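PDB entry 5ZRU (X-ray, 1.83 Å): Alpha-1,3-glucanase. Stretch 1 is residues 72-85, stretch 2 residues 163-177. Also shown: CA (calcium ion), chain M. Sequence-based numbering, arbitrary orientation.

Stretch 1 72-85: EGGDGVTMRFTMPD
Stretch 2 163-177: SLEYGVDFLEIEAVP

Two antiparallel strands, 76-82 and 166-174, lie edge to edge with their axes 4.5 Å apart at closest approach and their N-to-C directions at 147°; the stretches bury 1139 Å² between them. Within the two strands the backbone angles are extended, except at D169 (-87/-61); at the corner D75 takes -106/-3, after G73 (124/-160) and G74 (128/176), whose positive phi calls for glycine. G76, T78 and T82 form hydrogen-bonded pairs with E174, E172 and G167: G76 N to E174 O 2.8 Å and E174 N to G76 O 2.9 Å; T78 N to E172 O 2.8 Å and E172 N to T78 O 2.9 Å; T82 N to G167 O and G167 N to T82 O, both 2.8 Å. Between them sit the non-hydrogen-bonded pairs V77-I173, M79-L171 and F81-V168, with CA atoms 4.7, 4.6 and 4.4 Å apart. The kink at D169 shifts the register: R80 N still donates to F170 O (3.1 Å), but R80 O receives D169 N (2.8 Å), an extra residue on one strand only.

That kink turns D169 (chi1 t) toward stretch 1, where OD2 meets R80 NH1 at 2.7 Å in a salt bridge, near the guanidinium plane. D169 OD1 binds the calcium ion at 2.4 Å, so one carboxylate serves both cations. The R80 chain, t at chi1 through chi3, crosses the F170 ring: R80 CB lies over one face, 3.8 Å from its centroid, and R80 CD is 3.5 Å from F170 CE2. F170 takes chi1 p, bringing its ring nearer.

V77, M79, L171 and I173 share the other face. L171 (m, t) sends CD2 between its neighbours, 3.5 Å from M79 CB and 4.2 Å from V77 CG1; M79 (t, t, p) carries SD on to V168 CG1, 4.0 Å away.

Glycines make the hollows. An ideal CB on G167 would lie 2.6 Å from T82 CG2, and one on G76 2.7 Å from V176 CG2; with no side chain at G76, V176 CG2 packs 3.5 Å from G76 N. At G74 a CB would strike E174 C at 2.2 Å, and its CA instead approaches E174 O at 3.4 Å.

At the corner, D75 (chi1 p) accepts V176 N on OD1 (2.9 Å), while water 2 donates to D75 OD2 and V176 O, each 2.6 Å away. Water 1 links G73 N (3.0 Å) to I173 O (2.8 Å). Water 3 donates to E172 O (2.9 Å) and E174 OE1 (2.7 Å) and lies 2.7 Å from T78 OG1.

At the far end M83 (p, t, m) places CB 3.8 Å from Y166 CD2 and CE 3.7 Å from L164 CD1; P84 CD rests 3.3 Å from E165 O.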

ATOM      1  N   GLU A  72       8.267  25.034  -4.284  1.00 16.14           N
ATOM      2  CA  GLU A  72       7.411  23.891  -4.578  1.00 17.61           C
ATOM      3  C   GLU A  72       6.520  24.205  -5.778  1.00 18.70           C
ATOM      4  O   GLU A  72       6.640  25.256  -6.415  1.00 18.67           O
ATOM      5  CB  GLU A  72       6.585  23.509  -3.343  1.00 16.39           C
ATOM      6  CG  GLU A  72       7.462  23.075  -2.189  1.00 17.00           C
ATOM      7  CD  GLU A  72       6.686  22.647  -0.965  1.00 16.86           C
ATOM      8  OE1 GLU A  72       5.478  22.322  -1.077  1.00 16.11           O
ATOM      9  OE2 GLU A  72       7.298  22.647   0.118  1.00 16.07           O
ATOM     10  N   GLY A  73       5.623  23.273  -6.093  1.00 18.59           N
ATOM     11  CA  GLY A  73       4.709  23.452  -7.208  1.00 13.75           C
ATOM     12  C   GLY A  73       4.796  22.330  -8.224  1.00 15.59           C
ATOM     13  O   GLY A  73       5.276  21.238  -7.899  1.00 15.17           O
ATOM     14  N   GLY A  74       4.341  22.577  -9.450  1.00 15.52           N
ATOM     15  CA  GLY A  74       4.356  21.578 -10.502  1.00 12.45           C
ATOM     16  C   GLY A  74       2.996  21.429 -11.146  1.00 14.97           C
ATOM     17  O   GLY A  74       2.013  22.050 -10.747  1.00 14.46           O
ATOM     18  N   ASP A  75       2.952  20.590 -12.184  1.00 14.25           N
ATOM     19  CA  ASP A  75       1.717  20.378 -12.923  1.00 15.39           C
ATOM     20  C   ASP A  75       1.053  19.032 -12.639  1.00 13.50           C
ATOM     21  O   ASP A  75      -0.038  18.784 -13.158  1.00 15.75           O
ATOM     22  CB  ASP A  75       1.949  20.540 -14.438  1.00 14.92           C
ATOM     23  CG  ASP A  75       3.261  19.931 -14.926  1.00 18.08           C
ATOM     24  OD1 ASP A  75       4.164  19.639 -14.121  1.00 15.93           O
ATOM     25  OD2 ASP A  75       3.393  19.760 -16.157  1.00 23.71           O
ATOM     26  N   GLY A  76       1.659  18.166 -11.829  1.00 10.98           N
ATOM     27  CA  GLY A  76       1.052  16.899 -11.462  1.00  9.84           C
ATOM     28  C   GLY A  76       0.419  16.974 -10.091  1.00 11.07           C
ATOM     29  O   GLY A  76       1.087  17.290  -9.107  1.00 11.32           O
ATOM     30  N   VAL A  77      -0.890  16.710 -10.026  1.00  8.24           N
ATOM     31  CA  VAL A  77      -1.629  16.787  -8.771  1.00  8.98           C
ATOM     32  C   VAL A  77      -2.273  15.437  -8.483  1.00 10.89           C
ATOM     33  O   VAL A  77      -2.959  14.879  -9.342  1.00  9.50           O
ATOM     34  CB  VAL A  77      -2.710  17.884  -8.788  1.00 11.35           C
ATOM     35  CG1 VAL A  77      -3.357  17.991  -7.399  1.00  8.19           C
ATOM     36  CG2 VAL A  77      -2.115  19.236  -9.214  1.00 11.09           C
ATOM     37  N   THR A  78      -2.086  14.944  -7.264  1.00  9.21           N
ATOM     38  CA  THR A  78      -2.806  13.784  -6.758  1.00  6.81           C
ATOM     39  C   THR A  78      -3.666  14.247  -5.593  1.00  8.31           C
ATOM     40  O   THR A  78      -3.240  15.089  -4.799  1.00  9.47           O
ATOM     41  CB  THR A  78      -1.847  12.677  -6.300  1.00 10.81           C
ATOM     42  OG1 THR A  78      -0.940  12.371  -7.362  1.00 11.11           O
ATOM     43  CG2 THR A  78      -2.619  11.416  -5.935  1.00 10.35           C
ATOM     44  N   MET A  79      -4.893  13.740  -5.519  1.00 10.08           N
ATOM     45  CA  MET A  79      -5.810  14.118  -4.448  1.00  6.67           C
ATOM     46  C   MET A  79      -6.313  12.860  -3.759  1.00 10.65           C
ATOM     47  O   MET A  79      -6.787  11.937  -4.427  1.00 10.03           O
ATOM     48  CB  MET A  79      -6.999  14.932  -4.979  1.00  6.64           C
ATOM     49  CG  MET A  79      -8.027  15.280  -3.873  1.00  9.12           C
ATOM     50  SD  MET A  79      -9.368  16.342  -4.470  1.00 11.32           S
ATOM     51  CE  MET A  79     -10.177  15.228  -5.615  1.00  8.63           C
ATOM     52  N   ARG A  80      -6.210  12.824  -2.431  1.00  8.03           N
ATOM     53  CA  ARG A  80      -6.847  11.779  -1.638  1.00  7.34           C
ATOM     54  C   ARG A  80      -8.169  12.325  -1.117  1.00  9.57           C
ATOM     55  O   ARG A  80      -8.199  13.379  -0.466  1.00  9.27           O
ATOM     56  CB  ARG A  80      -5.949  11.310  -0.495  1.00  6.80           C
ATOM     57  CG  ARG A  80      -6.501  10.084   0.241  1.00  8.05           C
ATOM     58  CD  ARG A  80      -5.450   9.479   1.148  1.00  6.75           C
ATOM     59  NE  ARG A  80      -5.884   8.201   1.708  1.00  8.11           N
ATOM     60  CZ  ARG A  80      -6.416   8.052   2.916  1.00  9.25           C
ATOM     61  NH1 ARG A  80      -6.591   9.105   3.713  1.00  8.97           N
ATOM     62  NH2 ARG A  80      -6.767   6.840   3.333  1.00  8.90           N
ATOM     63  N   PHE A  81      -9.257  11.614  -1.414  1.00  8.49           N
ATOM     64  CA  PHE A  81     -10.607  12.132  -1.220  1.00  8.24           C
ATOM     65  C   PHE A  81     -11.513  11.009  -0.735  1.00  9.90           C
ATOM     66  O   PHE A  81     -11.165   9.825  -0.810  1.00  8.79           O
ATOM     67  CB  PHE A  81     -11.179  12.709  -2.531  1.00  7.68           C
ATOM     68  CG  PHE A  81     -11.563  11.639  -3.518  1.00 10.90           C
ATOM     69  CD1 PHE A  81     -10.594  11.040  -4.305  1.00  8.40           C
ATOM     70  CD2 PHE A  81     -12.871  11.182  -3.602  1.00 11.32           C
ATOM     71  CE1 PHE A  81     -10.922  10.016  -5.191  1.00  9.84           C
ATOM     72  CE2 PHE A  81     -13.213  10.160  -4.467  1.00 12.06           C
ATOM     73  CZ  PHE A  81     -12.233   9.573  -5.275  1.00 11.97           C
ATOM     74  N   THR A  82     -12.715  11.386  -0.281  1.00  8.99           N
ATOM     75  CA  THR A  82     -13.773  10.420  -0.001  1.00  8.82           C
ATOM     76  C   THR A  82     -15.088  10.946  -0.567  1.00  8.89           C
ATOM     77  O   THR A  82     -15.298  12.159  -0.665  1.00 10.02           O
ATOM     78  CB  THR A  82     -13.928  10.140   1.516  1.00  8.69           C
ATOM     79  OG1 THR A  82     -15.022   9.235   1.734  1.00 10.58           O
ATOM     80  CG2 THR A  82     -14.217  11.436   2.278  1.00 10.39           C
ATOM     81  N   MET A  83     -15.962  10.024  -0.957  1.00 11.63           N
ATOM     82  CA  MET A  83     -17.323  10.347  -1.366  1.00  9.37           C
ATOM     83  C   MET A  83     -18.198   9.137  -1.053  1.00 12.52           C
ATOM     84  O   MET A  83     -17.684   8.036  -0.856  1.00 10.19           O
ATOM     85  CB  MET A  83     -17.398  10.717  -2.858  1.00 10.89           C
ATOM     86  CG  MET A  83     -17.141   9.548  -3.806  1.00  9.44           C
ATOM     87  SD  MET A  83     -17.062  10.083  -5.527  1.00 11.47           S
ATOM     88  CE  MET A  83     -18.783  10.291  -5.973  1.00 12.40           C
ATOM     89  N   PRO A  84     -19.518   9.325  -0.970  1.00 11.15           N
ATOM     90  CA  PRO A  84     -20.373   8.223  -0.503  1.00 11.38           C
ATOM     91  C   PRO A  84     -20.436   7.075  -1.498  1.00 11.83           C
ATOM     92  O   PRO A  84     -20.303   7.252  -2.712  1.00 11.45           O
ATOM     93  CB  PRO A  84     -21.757   8.879  -0.352  1.00 13.10           C
ATOM     94  CG  PRO A  84     -21.515  10.373  -0.439  1.00 15.37           C
ATOM     95  CD  PRO A  84     -20.296  10.533  -1.287  1.00 10.42           C
ATOM     96  N   ASP A  85     -20.672   5.886  -0.953  1.00 11.20           N
ATOM     97  CA  ASP A  85     -21.056   4.710  -1.718  1.00 14.12           C
ATOM     98  C   ASP A  85     -22.544   4.786  -2.080  1.00 12.10           C
ATOM     99  O   ASP A  85     -23.315   5.575  -1.513  1.00 13.22           O
ATOM    100  CB  ASP A  85     -20.757   3.452  -0.887  1.00 10.69           C
ATOM    101  CG  ASP A  85     -20.684   2.167  -1.716  1.00 12.45           C
ATOM    102  OD1 ASP A  85     -20.770   2.216  -2.954  1.00 10.99           O
ATOM    103  OD2 ASP A  85     -20.536   1.091  -1.098  1.00 11.62           O
ATOM    104  N   SER A 163     -25.779  16.364  -4.999  1.00 13.71           N
ATOM    105  CA  SER A 163     -26.072  16.469  -3.575  1.00 14.01           C
ATOM    106  C   SER A 163     -25.041  15.785  -2.690  1.00 12.23           C
ATOM    107  O   SER A 163     -25.232  15.740  -1.468  1.00 14.60           O
ATOM    108  CB  SER A 163     -27.436  15.837  -3.259  1.00 16.50           C
ATOM    109  OG  SER A 163     -28.486  16.510  -3.907  1.00 25.47           O
ATOM    110  N   LEU A 164     -23.991  15.206  -3.264  1.00 11.77           N
ATOM    111  CA  LEU A 164     -23.113  14.345  -2.488  1.00 12.82           C
ATOM    112  C   LEU A 164     -22.163  15.174  -1.642  1.00 13.36           C
ATOM    113  O   LEU A 164     -21.678  16.224  -2.075  1.00 10.61           O
ATOM    114  CB  LEU A 164     -22.316  13.412  -3.407  1.00 11.90           C
ATOM    115  CG  LEU A 164     -23.108  12.564  -4.398  1.00 13.00           C
ATOM    116  CD1 LEU A 164     -22.170  11.669  -5.219  1.00 12.36           C
ATOM    117  CD2 LEU A 164     -24.171  11.738  -3.691  1.00 13.99           C
ATOM    118  N   GLU A 165     -21.897  14.700  -0.426  1.00 10.74           N
ATOM    119  CA  GLU A 165     -20.839  15.274   0.386  1.00 13.25           C
ATOM    120  C   GLU A 165     -19.524  14.613   0.008  1.00 11.63           C
ATOM    121  O   GLU A 165     -19.414  13.384   0.012  1.00 11.60           O
ATOM    122  CB  GLU A 165     -21.110  15.095   1.880  1.00 14.75           C
ATOM    123  CG  GLU A 165     -19.896  15.404   2.767  1.00 19.91           C
ATOM    124  CD  GLU A 165     -20.238  15.527   4.251  1.00 24.33           C
ATOM    125  OE1 GLU A 165     -21.388  15.888   4.574  1.00 29.07           O
ATOM    126  OE2 GLU A 165     -19.354  15.269   5.102  1.00 21.24           O
ATOM    127  N   TYR A 166     -18.542  15.430  -0.334  1.00 12.71           N
ATOM    128  CA  TYR A 166     -17.197  14.967  -0.627  1.00 11.06           C
ATOM    129  C   TYR A 166     -16.295  15.299   0.553  1.00 13.77           C
ATOM    130  O   TYR A 166     -16.603  16.164   1.375  1.00 13.93           O
ATOM    131  CB  TYR A 166     -16.668  15.638  -1.904  1.00  8.35           C
ATOM    132  CG  TYR A 166     -17.457  15.304  -3.138  1.00  9.84           C
ATOM    133  CD1 TYR A 166     -18.606  16.009  -3.460  1.00  9.71           C
ATOM    134  CD2 TYR A 166     -17.052  14.282  -3.989  1.00 11.67           C
ATOM    135  CE1 TYR A 166     -19.336  15.698  -4.589  1.00 11.66           C
ATOM    136  CE2 TYR A 166     -17.768  13.971  -5.120  1.00 10.79           C
ATOM    137  CZ  TYR A 166     -18.912  14.690  -5.416  1.00 10.19           C
ATOM    138  OH  TYR A 166     -19.633  14.380  -6.541  1.00 10.84           O
ATOM    139  N   GLY A 167     -15.190  14.591   0.648  1.00 11.95           N
ATOM    140  CA  GLY A 167     -14.144  14.945   1.594  1.00  8.58           C
ATOM    141  C   GLY A 167     -12.811  15.016   0.884  1.00 11.51           C
ATOM    142  O   GLY A 167     -12.534  14.214  -0.004  1.00 11.59           O
ATOM    143  N   VAL A 168     -11.991  15.986   1.277  1.00 10.32           N
ATOM    144  CA  VAL A 168     -10.637  16.101   0.739  1.00 10.69           C
ATOM    145  C   VAL A 168      -9.649  15.976   1.886  1.00  9.01           C
ATOM    146  O   VAL A 168      -9.681  16.772   2.832  1.00 10.93           O
ATOM    147  CB  VAL A 168     -10.420  17.417  -0.024  1.00  9.94           C
ATOM    148  CG1 VAL A 168      -9.016  17.462  -0.607  1.00 10.29           C
ATOM    149  CG2 VAL A 168     -11.449  17.543  -1.136  1.00 13.35           C
ATOM    150  N   ASP A 169      -8.745  15.000   1.781  1.00  8.99           N
ATOM    151  CA  ASP A 169      -7.696  14.789   2.777  1.00  8.18           C
ATOM    152  C   ASP A 169      -6.473  15.653   2.466  1.00 12.05           C
ATOM    153  O   ASP A 169      -6.092  16.525   3.258  1.00 10.64           O
ATOM    154  CB  ASP A 169      -7.340  13.293   2.809  1.00  8.16           C
ATOM    155  CG  ASP A 169      -6.470  12.904   3.980  1.00 11.55           C
ATOM    156  OD1 ASP A 169      -6.127  13.775   4.814  1.00 12.48           O
ATOM    157  OD2 ASP A 169      -6.113  11.704   4.058  1.00 12.18           O
ATOM    158  N   PHE A 170      -5.862  15.447   1.302  1.00 10.88           N
ATOM    159  CA  PHE A 170      -4.673  16.218   0.955  1.00 11.90           C
ATOM    160  C   PHE A 170      -4.510  16.243  -0.557  1.00  9.13           C
ATOM    161  O   PHE A 170      -5.153  15.488  -1.286  1.00 10.84           O
ATOM    162  CB  PHE A 170      -3.407  15.653   1.619  1.00 11.09           C
ATOM    163  CG  PHE A 170      -3.123  14.198   1.292  1.00 11.49           C
ATOM    164  CD1 PHE A 170      -2.605  13.831   0.059  1.00 11.91           C
ATOM    165  CD2 PHE A 170      -3.323  13.211   2.241  1.00 10.36           C
ATOM    166  CE1 PHE A 170      -2.334  12.481  -0.247  1.00 11.25           C
ATOM    167  CE2 PHE A 170      -3.044  11.862   1.950  1.00 10.46           C
ATOM    168  CZ  PHE A 170      -2.550  11.508   0.707  1.00 12.55           C
ATOM    169  N   LEU A 171      -3.628  17.130  -1.008  1.00  8.95           N
ATOM    170  CA  LEU A 171      -3.059  17.094  -2.344  1.00 10.01           C
ATOM    171  C   LEU A 171      -1.570  16.796  -2.248  1.00 10.35           C
ATOM    172  O   LEU A 171      -0.900  17.189  -1.288  1.00 11.15           O
ATOM    173  CB  LEU A 171      -3.252  18.425  -3.079  1.00 11.73           C
ATOM    174  CG  LEU A 171      -4.671  18.986  -3.178  1.00 10.07           C
ATOM    175  CD1 LEU A 171      -4.661  20.312  -3.963  1.00 10.67           C
ATOM    176  CD2 LEU A 171      -5.582  17.973  -3.834  1.00 10.35           C
ATOM    177  N   GLU A 172      -1.056  16.095  -3.253  1.00  9.35           N
ATOM    178  CA  GLU A 172       0.378  15.959  -3.468  1.00  7.98           C
ATOM    179  C   GLU A 172       0.696  16.520  -4.847  1.00  9.81           C
ATOM    180  O   GLU A 172      -0.001  16.217  -5.819  1.00 11.53           O
ATOM    181  CB  GLU A 172       0.822  14.494  -3.323  1.00  9.67           C
ATOM    182  CG  GLU A 172       0.884  14.075  -1.859  1.00 12.18           C
ATOM    183  CD  GLU A 172       1.108  12.585  -1.639  1.00 13.83           C
ATOM    184  OE1 GLU A 172       0.912  11.795  -2.578  1.00 14.00           O
ATOM    185  OE2 GLU A 172       1.488  12.213  -0.510  1.00 17.76           O
ATOM    186  N   ILE A 173       1.700  17.388  -4.923  1.00  8.91           N
ATOM    187  CA  ILE A 173       1.932  18.200  -6.114  1.00 10.20           C
ATOM    188  C   ILE A 173       3.386  18.044  -6.525  1.00 10.15           C
ATOM    189  O   ILE A 173       4.284  18.127  -5.682  1.00 10.23           O
ATOM    190  CB  ILE A 173       1.579  19.681  -5.861  1.00  9.60           C
ATOM    191  CG1 ILE A 173       0.108  19.815  -5.466  1.00  9.44           C
ATOM    192  CG2 ILE A 173       1.843  20.522  -7.101  1.00 10.99           C
ATOM    193  CD1 ILE A 173      -0.341  21.250  -5.151  1.00  9.97           C
ATOM    194  N   GLU A 174       3.616  17.810  -7.815  1.00 11.81           N
ATOM    195  CA  GLU A 174       4.959  17.535  -8.303  1.00  9.87           C
ATOM    196  C   GLU A 174       5.107  18.068  -9.719  1.00 10.00           C
ATOM    197  O   GLU A 174       4.127  18.194 -10.459  1.00 10.22           O
ATOM    198  CB  GLU A 174       5.259  16.029  -8.285  1.00  7.09           C
ATOM    199  CG  GLU A 174       4.386  15.221  -9.220  1.00  9.36           C
ATOM    200  CD  GLU A 174       4.425  13.745  -8.899  1.00 11.77           C
ATOM    201  OE1 GLU A 174       3.645  13.314  -8.021  1.00  9.07           O
ATOM    202  OE2 GLU A 174       5.240  13.023  -9.510  1.00 10.07           O
ATOM    203  N   ALA A 175       6.347  18.374 -10.094  1.00 11.34           N
ATOM    204  CA  ALA A 175       6.638  18.721 -11.478  1.00 11.50           C
ATOM    205  C   ALA A 175       6.666  17.446 -12.310  1.00 11.81           C
ATOM    206  O   ALA A 175       7.229  16.431 -11.897  1.00 13.49           O
ATOM    207  CB  ALA A 175       7.974  19.457 -11.582  1.00 18.99           C
ATOM    208  N   VAL A 176       6.039  17.491 -13.477  1.00 10.76           N
ATOM    209  CA  VAL A 176       5.914  16.319 -14.339  1.00 11.64           C
ATOM    210  C   VAL A 176       6.970  16.418 -15.434  1.00 13.13           C
ATOM    211  O   VAL A 176       6.950  17.389 -16.206  1.00 11.97           O
ATOM    212  CB  VAL A 176       4.512  16.218 -14.949  1.00 12.22           C
ATOM    213  CG1 VAL A 176       4.490  15.119 -16.004  1.00 13.84           C
ATOM    214  CG2 VAL A 176       3.477  15.958 -13.861  1.00 12.89           C
ATOM    215  N   PRO A 177       7.882  15.459 -15.547  1.00 11.67           N
ATOM    216  CA  PRO A 177       8.815  15.475 -16.675  1.00 12.06           C
ATOM    217  C   PRO A 177       8.088  15.149 -17.969  1.00 14.56           C
ATOM    218  O   PRO A 177       7.030  14.512 -17.981  1.00 12.62           O
ATOM    219  CB  PRO A 177       9.844  14.393 -16.312  1.00 11.76           C
ATOM    220  CG  PRO A 177       9.113  13.463 -15.402  1.00 17.97           C
ATOM    221  CD  PRO A 177       8.057  14.272 -14.684  1.00 11.43           C
TER
HETATM  222 CA    CA M 611      -5.561  14.778   6.866  1.00 19.56          CA
HETATM  223  O   HOH W   1       5.618  20.492  -4.941  1.00 16.99           O
HETATM  224  O   HOH W   2       5.246  18.702 -17.588  1.00 26.10           O
HETATM  225  O   HOH W   3       1.231  13.905  -6.990  1.00 17.55           O
HETATM  226  O   HOH W   4      -4.060  15.957   8.434  1.00 17.19           O